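Local coordinates for protein SsfX3 (Streptomyces sp. SF2575, PDB 3SKV) that transfers a salicylyl group in the biosynthesis of a tetracycline, probably through a GDSL/SGNH-type acyltransferase domain joined to an N-terminal jelly-roll domain, at residues 256-267 / 305-315; 206-216 / 364-372. The protein carries 1 engineered substitution. All blocks are in the same frame, centred on the assembly; numbering follows the deposited sequence.

Contact 1: residues 256-267 / 305-315; sequences NFMDGDGFVDFP and KPTVADYREQV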
loop_
_atom_site.group_PDB
_atom_site.type_symbol
_atom_site.label_atom_id
_atom_site.label_comp_id
_atom_site.label_asym_id
_atom_site.label_seq_id
_atom_site.Cartn_x
_atom_site.Cartn_y
_atom_site.Cartn_z
ATOM N N ASN A 256 8.242 -16.506 1.799
ATOM C CA ASN A 256 9.328 -17.421 1.439
ATOM C C ASN A 256 8.978 -18.835 1.878
ATOM O O ASN A 256 9.240 -19.781 1.138
ATOM C CB ASN A 256 10.672 -16.966 2.036
ATOM C CG ASN A 256 11.327 -15.857 1.268
ATOM O OD1 ASN A 256 11.353 -14.705 1.693
ATOM N ND2 ASN A 256 11.888 -16.183 0.122
ATOM N N PHE A 257 8.364 -18.974 3.078
ATOM C CA PHE A 257 7.918 -20.256 3.637
ATOM C C PHE A 257 6.899 -20.920 2.689
ATOM O O PHE A 257 6.961 -22.128 2.483
ATOM C CB PHE A 257 7.329 -20.083 5.075
ATOM C CG PHE A 257 6.523 -21.269 5.574
ATOM C CD1 PHE A 257 7.159 -22.401 6.080
ATOM C CD2 PHE A 257 5.136 -21.293 5.449
ATOM C CE1 PHE A 257 6.419 -23.527 6.474
ATOM C CE2 PHE A 257 4.398 -22.417 5.852
ATOM C CZ PHE A 257 5.042 -23.522 6.365
ATOM N N MET A 258 5.960 -20.120 2.137
ATOM C CA MET A 258 4.902 -20.541 1.215
ATOM C C MET A 258 5.431 -21.271 -0.033
ATOM O O MET A 258 4.681 -22.040 -0.645
ATOM C CB MET A 258 4.058 -19.335 0.800
ATOM C CG MET A 258 3.164 -18.803 1.903
ATOM S SD MET A 258 2.381 -17.227 1.476
ATOM C CE MET A 258 1.383 -17.722 0.051
ATOM N N ASP A 259 6.716 -21.032 -0.401
ATOM C CA ASP A 259 7.383 -21.650 -1.552
ATOM C C ASP A 259 8.288 -22.780 -1.126
ATOM O O ASP A 259 8.847 -23.463 -1.979
ATOM C CB ASP A 259 8.184 -20.605 -2.360
ATOM C CG ASP A 259 7.338 -19.744 -3.276
ATOM O OD1 ASP A 259 6.478 -20.306 -4.000
ATOM O OD2 ASP A 259 7.545 -18.518 -3.289
ATOM N N GLY A 260 8.439 -22.948 0.191
ATOM C CA GLY A 260 9.254 -23.975 0.844
ATOM C C GLY A 260 10.734 -23.838 0.593
ATOM O O GLY A 260 11.523 -24.706 0.958
ATOM N N ASP A 261 11.109 -22.717 0.012
ATOM C CA ASP A 261 12.445 -22.389 -0.451
ATOM C C ASP A 261 12.788 -20.957 -0.045
ATOM O O ASP A 261 11.946 -20.040 -0.157
ATOM C CB ASP A 261 12.434 -22.501 -1.985
ATOM C CG ASP A 261 13.780 -22.504 -2.637
ATOM O OD1 ASP A 261 14.381 -23.593 -2.738
ATOM O OD2 ASP A 261 14.202 -21.431 -3.121
ATOM N N GLY A 262 14.023 -20.783 0.414
ATOM C CA GLY A 262 14.523 -19.476 0.808
ATOM C C GLY A 262 15.054 -19.347 2.216
ATOM O O GLY A 262 15.577 -18.287 2.547
ATOM N N PHE A 263 14.945 -20.395 3.056
ATOM C CA PHE A 263 15.390 -20.324 4.461
ATOM C C PHE A 263 16.888 -20.100 4.709
ATOM O O PHE A 263 17.251 -19.292 5.568
ATOM C CB PHE A 263 14.875 -21.505 5.298
ATOM C CG PHE A 263 15.125 -21.325 6.781
ATOM C CD1 PHE A 263 14.431 -20.359 7.512
ATOM C CD2 PHE A 263 16.066 -22.107 7.448
ATOM C CE1 PHE A 263 14.653 -20.192 8.884
ATOM C CE2 PHE A 263 16.272 -21.947 8.831
ATOM C CZ PHE A 263 15.553 -20.995 9.540
ATOM N N VAL A 264 17.743 -20.857 4.018
ATOM C CA VAL A 264 19.206 -20.769 4.159
ATOM C C VAL A 264 19.718 -19.353 3.820
ATOM O O VAL A 264 20.505 -18.796 4.576
ATOM C CB VAL A 264 19.953 -21.901 3.377
ATOM C CG1 VAL A 264 21.467 -21.763 3.489
ATOM C CG2 VAL A 264 19.512 -23.278 3.860
ATOM N N ASP A 265 19.236 -18.773 2.721
ATOM C CA ASP A 265 19.653 -17.444 2.267
ATOM C C ASP A 265 18.981 -16.309 2.966
ATOM O O ASP A 265 19.464 -15.185 2.877
ATOM C CB ASP A 265 19.509 -17.313 0.742
ATOM C CG ASP A 265 20.424 -18.259 -0.013
ATOM O OD1 ASP A 265 21.415 -18.743 0.591
ATOM O OD2 ASP A 265 20.171 -18.494 -1.213
ATOM N N PHE A 266 17.879 -16.591 3.657
ATOM C CA PHE A 266 17.055 -15.601 4.340
ATOM C C PHE A 266 17.826 -14.556 5.194
ATOM O O PHE A 266 17.674 -13.353 4.917
ATOM C CB PHE A 266 15.906 -16.281 5.114
ATOM C CG PHE A 266 14.870 -15.301 5.587
ATOM C CD1 PHE A 266 13.903 -14.805 4.711
ATOM C CD2 PHE A 266 14.866 -14.858 6.903
ATOM C CE1 PHE A 266 12.953 -13.876 5.151
ATOM C CE2 PHE A 266 13.900 -13.961 7.350
ATOM C CZ PHE A 266 12.951 -13.476 6.476
ATOM N N PRO A 267 18.652 -14.959 6.200
ATOM C CA PRO A 267 19.376 -13.947 6.976
ATOM C C PRO A 267 20.289 -13.065 6.127
ATOM O O PRO A 267 20.288 -11.859 6.324
ATOM C CB PRO A 267 20.154 -14.762 8.019
ATOM C CG PRO A 267 19.545 -16.092 8.021
ATOM C CD PRO A 267 18.998 -16.320 6.665
ATOM N N LYS A 305 11.106 -29.545 7.663
ATOM C CA LYS A 305 11.243 -28.438 6.732
ATOM C C LYS A 305 11.055 -27.186 7.599
ATOM O O LYS A 305 10.224 -27.232 8.524
ATOM C CB LYS A 305 10.130 -28.546 5.657
ATOM C CG LYS A 305 10.133 -27.485 4.567
ATOM C CD LYS A 305 8.713 -27.035 4.193
ATOM C CE LYS A 305 8.583 -25.519 4.102
ATOM N NZ LYS A 305 7.286 -25.091 3.488
ATOM N N PRO A 306 11.800 -26.071 7.342
ATOM C CA PRO A 306 11.595 -24.857 8.164
ATOM C C PRO A 306 10.143 -24.402 8.275
ATOM O O PRO A 306 9.368 -24.534 7.325
ATOM C CB PRO A 306 12.444 -23.790 7.464
ATOM C CG PRO A 306 13.447 -24.545 6.685
ATOM C CD PRO A 306 12.842 -25.856 6.310
ATOM N N THR A 307 9.788 -23.880 9.452
ATOM C CA THR A 307 8.442 -23.412 9.782
ATOM C C THR A 307 8.394 -21.879 9.760
ATOM O O THR A 307 9.432 -21.220 9.667
ATOM C CB THR A 307 8.033 -23.958 11.177
ATOM O OG1 THR A 307 8.832 -23.347 12.193
ATOM C CG2 THR A 307 8.151 -25.470 11.287
ATOM N N VAL A 308 7.181 -21.324 9.881
ATOM C CA VAL A 308 6.928 -19.885 9.975
ATOM C C VAL A 308 7.674 -19.335 11.217
ATOM O O VAL A 308 8.332 -18.291 11.123
ATOM C CB VAL A 308 5.420 -19.560 10.011
ATOM C CG1 VAL A 308 5.187 -18.065 10.244
ATOM C CG2 VAL A 308 4.725 -20.012 8.726
ATOM N N ALA A 309 7.623 -20.077 12.340
ATOM C CA ALA A 309 8.317 -19.730 13.584
ATOM C C ALA A 309 9.825 -19.556 13.365
ATOM O O ALA A 309 10.404 -18.587 13.859
ATOM C CB ALA A 309 8.061 -20.794 14.631
ATOM N N ASP A 310 10.438 -20.460 12.557
ATOM C CA ASP A 310 11.862 -20.445 12.167
ATOM C C ASP A 310 12.239 -19.171 11.432
ATOM O O ASP A 310 13.318 -18.624 11.687
ATOM C CB ASP A 310 12.245 -21.689 11.340
ATOM C CG ASP A 310 12.231 -22.987 12.141
ATOM O OD1 ASP A 310 12.438 -22.933 13.370
ATOM O OD2 ASP A 310 12.010 -24.054 11.541
ATOM N N TYR A 311 11.351 -18.694 10.537
ATOM C CA TYR A 311 11.565 -17.448 9.793
ATOM C C TYR A 311 11.509 -16.255 10.716
ATOM O O TYR A 311 12.394 -15.400 10.642
ATOM C CB TYR A 311 10.581 -17.286 8.636
ATOM C CG TYR A 311 10.963 -18.087 7.413
ATOM C CD1 TYR A 311 10.516 -19.394 7.252
ATOM C CD2 TYR A 311 11.761 -17.534 6.410
ATOM C CE1 TYR A 311 10.858 -20.145 6.134
ATOM C CE2 TYR A 311 12.097 -18.273 5.272
ATOM C CZ TYR A 311 11.629 -19.576 5.140
ATOM O OH TYR A 311 11.938 -20.338 4.040
ATOM N N ARG A 312 10.531 -16.238 11.651
ATOM C CA ARG A 312 10.352 -15.169 12.656
ATOM C C ARG A 312 11.584 -15.026 13.513
ATOM O O ARG A 312 12.018 -13.902 13.746
ATOM C CB ARG A 312 9.131 -15.410 13.553
ATOM C CG ARG A 312 7.800 -15.344 12.827
ATOM C CD ARG A 312 6.704 -14.825 13.771
ATOM N NE ARG A 312 5.395 -14.900 13.122
ATOM C CZ ARG A 312 4.630 -15.985 13.079
ATOM N NH1 ARG A 312 4.996 -17.098 13.716
ATOM N NH2 ARG A 312 3.488 -15.970 12.406
ATOM N N GLU A 313 12.181 -16.173 13.941
ATOM C CA GLU A 313 13.402 -16.183 14.746
ATOM C C GLU A 313 14.624 -15.549 14.008
ATOM O O GLU A 313 15.438 -14.903 14.668
ATOM C CB GLU A 313 13.694 -17.587 15.267
ATOM C CG GLU A 313 14.462 -17.611 16.581
ATOM C CD GLU A 313 15.109 -18.944 16.934
ATOM O OE1 GLU A 313 14.688 -19.986 16.377
ATOM O OE2 GLU A 313 16.034 -18.946 17.781
ATOM N N GLN A 314 14.701 -15.666 12.646
ATOM C CA GLN A 314 15.767 -15.064 11.810
ATOM C C GLN A 314 15.616 -13.552 11.733
ATOM O O GLN A 314 16.630 -12.853 11.801
ATOM C CB GLN A 314 15.815 -15.666 10.381
ATOM C CG GLN A 314 16.025 -17.181 10.341
ATOM C CD GLN A 314 17.430 -17.613 10.664
ATOM O OE1 GLN A 314 17.985 -17.315 11.724
ATOM N NE2 GLN A 314 18.014 -18.408 9.786
ATOM N N VAL A 315 14.345 -13.044 11.633
ATOM C CA VAL A 315 14.062 -11.611 11.596
ATOM C C VAL A 315 14.621 -11.017 12.888
ATOM O O VAL A 315 15.400 -10.051 12.829
ATOM C CB VAL A 315 12.569 -11.235 11.299
ATOM C CG1 VAL A 315 12.378 -9.729 11.292
ATOM C CG2 VAL A 315 12.084 -11.818 9.969
#
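Phe263, Tyr311 and Phe266 form an aromatic cluster built from two T-shaped pairs. Phe263 points its edge, led by CD1, at one face of Tyr311, planes at 74°, and Tyr311 presents its CD2 edge over the centre of the Phe266 ring, planes at 82°. Flat aromatic rings suit this interlocking because each offers both a rim and a face.

Aliphatic groups cover further faces. Pro306 CB sits 4.0 Å from the centroid of the Phe263 ring, and Val308 CG2 lies 3.8 Å from that of Phe257, both CH-pi contacts. The contact joins helix 254-257, the loop after it and helix 266-278 to the start of helix 308-324, in the parallel alpha/beta part of the SGNH fold. A capping box closes that helix start, with Thr307 at the N-cap: Thr307 N donates to Asp310 OD2 at 3.1 Å, while Asp310 N returns a weak bond to Thr307 OG1.

Charge enters through Lys305, whose bent chain brings NZ over the other face of Phe257, a cation-pi contact. The same NZ donates to Phe257 O at 3.1 Å, opposite Gly260 N across the carbonyl plane; positive phi suits Gly260 to closing the type I turn from Phe257.

Contact 2: residues 206-216 / 364-372; sequences RTWLALAARAE and HEIFAESSR
Trp208 lodges as a knob among His364, Phe367, Ala368 and Ser371, its indole covered on one face by the CD1-CE1 side of Phe367. The two rings meet obliquely, five-membered ring and phenyl planes 47° apart, with CD2 of Trp208 3.2 Å from CD1 of Phe367. A chi1 of 72° tucks Trp208 CG between its backbone N and carbonyl carbon and lays the broad ring against Phe367. His364 lies rim to rim with the indole; its ND1 accepts from Trp208 N at 3.1 Å, the donor lying in the imidazole plane, while its NE2 bonds to Arg199 O.

Between the ring cluster and the charged end, the small Ala212 and Ala368 let segments 208-216 and 364-372 approach to 8.1 Å between axes, at a crossing angle of -46°. Ala368 CB fits 3.4 Å from Trp208 O and also touches Leu211 CB.

Further along, Arg372 lays one guanidinium face on Ala215 CB. Its NE meets Glu216 OE2 in the guanidinium plane at 2.6 Å, on the anti side of the carboxylate, and its NH2 adds a weak bond to the same oxygen. NH1 forms a salt bridge, its hydrogen bond weak, with Glu369 OE1, which also accepts from a water. The shared positive charge should favour ionisation of both glutamates and offset their repulsion. Acceptance at ND1 and donation at NE2 are consistent with a neutral His364 protonated on NE2.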
loop_
_atom_site.group_PDB
_atom_site.type_symbol
_atom_site.label_atom_id
_atom_site.label_comp_id
_atom_site.label_asym_id
_atom_site.label_seq_id
_atom_site.Cartn_x
_atom_site.Cartn_y
_atom_site.Cartn_z
ATOM N N ARG A 206 -9.792 2.963 3.847
ATOM C CA ARG A 206 -10.034 2.240 5.083
ATOM C C ARG A 206 -9.285 0.921 5.227
ATOM O O ARG A 206 -9.698 0.065 6.017
ATOM C CB ARG A 206 -11.534 2.178 5.396
ATOM C CG ARG A 206 -12.097 3.537 5.870
ATOM C CD ARG A 206 -13.581 3.511 6.154
ATOM N NE ARG A 206 -14.319 3.514 4.886
ATOM C CZ ARG A 206 -15.625 3.283 4.761
ATOM N NH1 ARG A 206 -16.368 3.029 5.836
ATOM N NH2 ARG A 206 -16.197 3.294 3.563
ATOM N N THR A 207 -8.134 0.777 4.513
ATOM C CA THR A 207 -7.247 -0.379 4.691
ATOM C C THR A 207 -6.479 -0.082 5.986
ATOM O O THR A 207 -6.444 1.080 6.416
ATOM C CB THR A 207 -6.274 -0.591 3.505
ATOM O OG1 THR A 207 -5.408 0.533 3.393
ATOM C CG2 THR A 207 -6.984 -0.826 2.177
ATOM N N TRP A 208 -5.842 -1.092 6.597
ATOM C CA TRP A 208 -5.094 -0.839 7.821
ATOM C C TRP A 208 -4.009 0.211 7.556
ATOM O O TRP A 208 -3.849 1.123 8.368
ATOM C CB TRP A 208 -4.555 -2.134 8.424
ATOM C CG TRP A 208 -3.416 -2.766 7.683
ATOM C CD1 TRP A 208 -3.490 -3.736 6.732
ATOM C CD2 TRP A 208 -2.023 -2.456 7.838
ATOM N NE1 TRP A 208 -2.227 -4.062 6.294
ATOM C CE2 TRP A 208 -1.307 -3.296 6.962
ATOM C CE3 TRP A 208 -1.312 -1.549 8.643
ATOM C CZ2 TRP A 208 0.087 -3.279 6.887
ATOM C CZ3 TRP A 208 0.060 -1.494 8.537
ATOM C CH2 TRP A 208 0.752 -2.369 7.690
ATOM N N LEU A 209 -3.321 0.114 6.392
ATOM C CA LEU A 209 -2.273 1.035 5.944
ATOM C C LEU A 209 -2.778 2.460 5.833
ATOM O O LEU A 209 -2.151 3.375 6.365
ATOM C CB LEU A 209 -1.742 0.588 4.574
ATOM C CG LEU A 209 -0.595 -0.406 4.577
ATOM C CD1 LEU A 209 -0.292 -0.859 3.212
ATOM C CD2 LEU A 209 0.679 0.203 5.191
ATOM N N ALA A 210 -3.917 2.646 5.157
ATOM C CA ALA A 210 -4.547 3.946 4.970
ATOM C C ALA A 210 -4.945 4.556 6.317
ATOM O O ALA A 210 -4.601 5.705 6.582
ATOM C CB ALA A 210 -5.765 3.805 4.064
ATOM N N LEU A 211 -5.608 3.764 7.193
ATOM C CA LEU A 211 -6.051 4.175 8.524
ATOM C C LEU A 211 -4.867 4.518 9.415
ATOM O O LEU A 211 -4.934 5.501 10.155
ATOM C CB LEU A 211 -6.852 3.036 9.177
ATOM C CG LEU A 211 -8.387 3.031 9.175
ATOM C CD1 LEU A 211 -9.056 4.283 8.471
ATOM C CD2 LEU A 211 -8.915 1.692 8.766
ATOM N N ALA A 212 -3.799 3.705 9.372
ATOM C CA ALA A 212 -2.609 3.935 10.186
ATOM C C ALA A 212 -1.913 5.235 9.745
ATOM O O ALA A 212 -1.645 6.066 10.597
ATOM C CB ALA A 212 -1.654 2.744 10.102
ATOM N N ALA A 213 -1.728 5.448 8.426
ATOM C CA ALA A 213 -1.097 6.659 7.869
ATOM C C ALA A 213 -1.888 7.924 8.179
ATOM O O ALA A 213 -1.305 8.944 8.559
ATOM C CB ALA A 213 -0.916 6.534 6.365
ATOM N N ARG A 214 -3.206 7.861 8.012
ATOM C CA ARG A 214 -4.092 8.999 8.252
ATOM C C ARG A 214 -4.084 9.405 9.728
ATOM O O ARG A 214 -4.017 10.599 10.025
ATOM C CB ARG A 214 -5.521 8.705 7.783
ATOM C CG ARG A 214 -5.673 8.629 6.288
ATOM C CD ARG A 214 -6.984 7.969 5.905
ATOM N NE ARG A 214 -8.138 8.776 6.290
ATOM C CZ ARG A 214 -9.378 8.320 6.378
ATOM N NH1 ARG A 214 -9.644 7.053 6.097
ATOM N NH2 ARG A 214 -10.370 9.136 6.731
ATOM N N ALA A 215 -4.110 8.415 10.644
ATOM C CA ALA A 215 -4.104 8.709 12.072
ATOM C C ALA A 215 -2.759 9.296 12.502
ATOM O O ALA A 215 -2.705 10.112 13.425
ATOM C CB ALA A 215 -4.412 7.465 12.863
ATOM N N GLU A 216 -1.671 8.881 11.827
ATOM C CA GLU A 216 -0.332 9.345 12.148
ATOM C C GLU A 216 0.107 10.611 11.423
ATOM O O GLU A 216 1.078 11.216 11.857
ATOM C CB GLU A 216 0.702 8.215 11.958
ATOM C CG GLU A 216 0.704 7.180 13.084
ATOM C CD GLU A 216 0.904 7.692 14.506
ATOM O OE1 GLU A 216 1.691 8.645 14.710
ATOM O OE2 GLU A 216 0.291 7.113 15.430
ATOM N N HIS A 364 -9.386 -4.473 9.878
ATOM C CA HIS A 364 -8.468 -3.479 9.298
ATOM C C HIS A 364 -8.247 -2.304 10.287
ATOM O O HIS A 364 -7.125 -1.816 10.406
ATOM C CB HIS A 364 -8.960 -2.973 7.930
ATOM C CG HIS A 364 -8.577 -3.864 6.790
ATOM N ND1 HIS A 364 -7.353 -3.724 6.136
ATOM C CD2 HIS A 364 -9.263 -4.882 6.220
ATOM C CE1 HIS A 364 -7.333 -4.665 5.215
ATOM N NE2 HIS A 364 -8.467 -5.380 5.220
ATOM N N GLU A 365 -9.289 -1.925 11.065
ATOM C CA GLU A 365 -9.171 -0.852 12.070
ATOM C C GLU A 365 -8.326 -1.300 13.243
ATOM O O GLU A 365 -7.486 -0.533 13.690
ATOM C CB GLU A 365 -10.527 -0.355 12.553
ATOM C CG GLU A 365 -11.222 0.533 11.551
ATOM C CD GLU A 365 -12.633 0.898 11.952
ATOM O OE1 GLU A 365 -12.791 1.860 12.738
ATOM O OE2 GLU A 365 -13.583 0.229 11.483
ATOM N N ILE A 366 -8.534 -2.539 13.726
ATOM C CA ILE A 366 -7.788 -3.145 14.831
ATOM C C ILE A 366 -6.302 -3.284 14.465
ATOM O O ILE A 366 -5.439 -2.890 15.257
ATOM C CB ILE A 366 -8.442 -4.495 15.271
ATOM C CG1 ILE A 366 -9.924 -4.338 15.707
ATOM C CG2 ILE A 366 -7.598 -5.247 16.316
ATOM C CD1 ILE A 366 -10.204 -3.372 16.771
ATOM N N PHE A 367 -6.018 -3.841 13.263
ATOM C CA PHE A 367 -4.665 -4.024 12.728
ATOM C C PHE A 367 -3.899 -2.680 12.735
ATOM O O PHE A 367 -2.747 -2.622 13.193
ATOM C CB PHE A 367 -4.720 -4.612 11.296
ATOM C CG PHE A 367 -3.414 -5.214 10.819
ATOM C CD1 PHE A 367 -2.359 -4.406 10.416
ATOM C CD2 PHE A 367 -3.225 -6.591 10.804
ATOM C CE1 PHE A 367 -1.134 -4.966 10.016
ATOM C CE2 PHE A 367 -2.012 -7.150 10.370
ATOM C CZ PHE A 367 -0.973 -6.339 9.989
ATOM N N ALA A 368 -4.569 -1.604 12.279
ATOM C CA ALA A 368 -4.039 -0.252 12.180
ATOM C C ALA A 368 -3.641 0.325 13.537
ATOM O O ALA A 368 -2.527 0.848 13.663
ATOM C CB ALA A 368 -5.044 0.666 11.483
ATOM N N GLU A 369 -4.539 0.239 14.542
ATOM C CA GLU A 369 -4.345 0.755 15.898
ATOM C C GLU A 369 -3.250 -0.075 16.568
ATOM O O GLU A 369 -2.365 0.484 17.222
ATOM C CB GLU A 369 -5.664 0.663 16.682
ATOM C CG GLU A 369 -6.288 1.959 17.192
ATOM C CD GLU A 369 -6.687 3.052 16.210
ATOM O OE1 GLU A 369 -5.758 3.683 15.658
ATOM O OE2 GLU A 369 -7.878 3.450 16.204
ATOM N N SER A 370 -3.270 -1.396 16.332
ATOM C CA SER A 370 -2.286 -2.326 16.866
ATOM C C SER A 370 -0.868 -2.043 16.342
ATOM O O SER A 370 0.093 -2.072 17.118
ATOM C CB SER A 370 -2.711 -3.765 16.583
ATOM O OG SER A 370 -1.907 -4.678 17.314
ATOM N N SER A 371 -0.747 -1.760 15.033
ATOM C CA SER A 371 0.521 -1.416 14.381
ATOM C C SER A 371 1.058 -0.115 14.958
ATOM O O SER A 371 2.243 -0.043 15.266
ATOM C CB SER A 371 0.335 -1.261 12.871
ATOM O OG SER A 371 -0.113 -2.468 12.279
ATOM N N ARG A 372 0.179 0.898 15.129
ATOM C CA ARG A 372 0.541 2.209 15.682
ATOM C C ARG A 372 1.016 2.086 17.123
ATOM O O ARG A 372 2.033 2.685 17.477
ATOM C CB ARG A 372 -0.632 3.200 15.579
ATOM C CG ARG A 372 -0.872 3.692 14.166
ATOM C CD ARG A 372 -2.081 4.609 14.109
ATOM N NE ARG A 372 -1.877 5.813 14.905
ATOM C CZ ARG A 372 -2.767 6.292 15.760
ATOM N NH1 ARG A 372 -3.945 5.696 15.904
ATOM N NH2 ARG A 372 -2.495 7.382 16.469
HETATM O O HOH W 1 -5.500 3.815 13.060
#

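From the N terminus the chain first builds the antiparallel beta sheets of the jelly-roll part, then enters the parallel sheet with strand 187-192. Helix 208-216 follows, and contact 2 stays incomplete until the chain returns almost at its end with helix 361-377, closing a loop of 147 intervening residues. Contact 1 is nested inside it: residues 256-267 follow strand 247-252, and 37 residues later, after strand 286-290, residues 305-315 close the smaller loop. Contact 2 thus joins early and late helices of the SGNH domain, while contact 1 ties together successive connections of its sheet. Their centres are 27 Å apart and they do not touch.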